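Local coordinates for protein BA42 (Bizionia argentinensis, PDB 4OA3) that is of unknown function but binds calcium ions and consists of a stand-alone TPM domain, at the calcium ion site. Residues are numbered along the deposited sequence; one frame, centred on the assembly and turned at random.

The calcium ion site. Residues 21, 25, 31-32, 137-141. With CA (calcium ion), chain B.
Water 1 is gripped by three partners: it binds the calcium ion and bridges to the backbone carbonyl oxygens Ile32 O and Pro140 O, Ile32 O lying 2.8 Å from the water oxygen. It thereby ties the strand side of the site to the C-terminal loop. The ion is at least seven-coordinate, with all seven ligands oxygen. Glu25 reaches it with a chain extended beyond CG, CG anti to the carbonyl carbon (chi1 -68°). It presents its carboxylate tip on, so that both oxygens bind, OE1 at 2.4 Å and OE2 at 2.5 Å from the calcium. OE2 also takes the N-H of Ile32 on its anti lone pair, with Ile32 N 3.0 Å away and the bond nearly straight at 165°; this second-shell contact helps fix the rotation of the carboxylate. Glu31, its chain bent at chi2 (-88°), binds with one branch, Glu31 OE1 standing 2.4 Å from the ion. Its carboxylate is steadied from above its plane by two backbone N-H groups, Leu139 N to OE1 and Glu138 N to OE2. Glu31 is also shared with a second calcium site that uses Asp135 and Ile136. Asp137, with CG anti to the backbone N, is likewise monodentate, OD1 at 2.4 Å from the calcium while OD2 points away. Leu139 adds its backbone carbonyl, and Asn141 its side-chain amide oxygen, OD1 at 2.3 Å from the ion. An alanine in place of Glu25 would remove both carboxylate ligands and the acceptor for Ile32 N, and would probably weaken calcium binding and loosen the link to the strand. If ionised, the three carboxylates would more than offset the charge of this ion, which in turn probably favours their ionised state. The site draws together segments separated in sequence: Glu25 follows helix 11-24, Glu31 opens strand 31-37, and loop 137-141 wraps the ion just ahead of short strand 144-145, so calcium probably pins the C-terminal loop against the helix end and strand start.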
# COMPACT_ATOMS: atom_id res chain seq x y z
N ILE A 21 -0.20 -6.35 6.43
CA ILE A 21 0.64 -5.17 6.61
C ILE A 21 1.62 -5.42 7.75
O ILE A 21 2.80 -5.10 7.65
CB ILE A 21 -0.20 -3.89 6.86
CG1 ILE A 21 -0.99 -3.56 5.57
CG2 ILE A 21 0.72 -2.72 7.24
CD1 ILE A 21 -2.01 -2.45 5.67
N GLU A 25 5.70 -5.36 7.32
CA GLU A 25 6.53 -4.43 8.05
C GLU A 25 7.54 -5.09 8.99
O GLU A 25 8.32 -4.38 9.64
CB GLU A 25 5.63 -3.42 8.81
CG GLU A 25 4.88 -2.49 7.87
CD GLU A 25 4.11 -1.38 8.56
OE1 GLU A 25 4.11 -1.35 9.82
OE2 GLU A 25 3.50 -0.54 7.86
N GLU A 31 6.75 1.53 5.38
CA GLU A 31 5.44 1.52 6.02
C GLU A 31 4.37 1.49 4.98
O GLU A 31 4.47 2.24 4.00
CB GLU A 31 5.31 2.74 6.89
CG GLU A 31 6.26 2.75 8.09
CD GLU A 31 5.74 2.06 9.33
OE1 GLU A 31 4.50 2.03 9.51
OE2 GLU A 31 6.56 1.54 10.14
N ILE A 32 3.37 0.64 5.14
CA ILE A 32 2.34 0.43 4.13
C ILE A 32 0.96 0.73 4.66
O ILE A 32 0.61 0.30 5.74
CB ILE A 32 2.38 -1.04 3.61
CG1 ILE A 32 3.73 -1.35 2.98
CG2 ILE A 32 1.22 -1.29 2.63
CD1 ILE A 32 4.03 -2.80 2.90
N ASP A 137 6.79 1.33 14.50
CA ASP A 137 5.60 1.21 13.63
C ASP A 137 5.13 2.67 13.46
O ASP A 137 4.44 3.23 14.31
CB ASP A 137 4.55 0.30 14.27
CG ASP A 137 3.45 -0.11 13.33
OD1 ASP A 137 3.30 0.53 12.26
OD2 ASP A 137 2.73 -1.08 13.66
N GLU A 138 5.68 3.33 12.44
CA GLU A 138 5.53 4.77 12.23
C GLU A 138 4.17 5.22 11.78
O GLU A 138 3.74 6.31 12.16
CB GLU A 138 6.61 5.25 11.26
CG GLU A 138 8.03 5.09 11.80
CD GLU A 138 9.11 5.43 10.79
OE1 GLU A 138 9.23 4.69 9.79
OE2 GLU A 138 9.88 6.39 11.03
N LEU A 139 3.49 4.42 10.97
CA LEU A 139 2.18 4.74 10.45
C LEU A 139 1.20 3.67 10.89
O LEU A 139 1.54 2.50 10.89
CB LEU A 139 2.17 4.79 8.92
CG LEU A 139 3.18 5.75 8.28
CD1 LEU A 139 3.09 5.69 6.75
CD2 LEU A 139 3.01 7.18 8.75
N PRO A 140 -0.06 4.03 11.21
CA PRO A 140 -1.04 3.01 11.54
C PRO A 140 -1.31 2.03 10.39
O PRO A 140 -1.11 2.38 9.21
CB PRO A 140 -2.30 3.80 11.91
CG PRO A 140 -2.11 5.09 11.40
CD PRO A 140 -0.65 5.37 11.21
N ASN A 141 -1.66 0.80 10.74
CA ASN A 141 -1.90 -0.24 9.74
C ASN A 141 -3.37 -0.29 9.35
O ASN A 141 -3.72 -1.04 8.45
CB ASN A 141 -1.43 -1.57 10.24
CG ASN A 141 0.05 -1.64 10.56
OD1 ASN A 141 0.85 -0.78 10.19
ND2 ASN A 141 0.43 -2.77 11.16
CA CA B . 2.65 0.61 9.95
O HOH W 1 1.33 1.46 8.14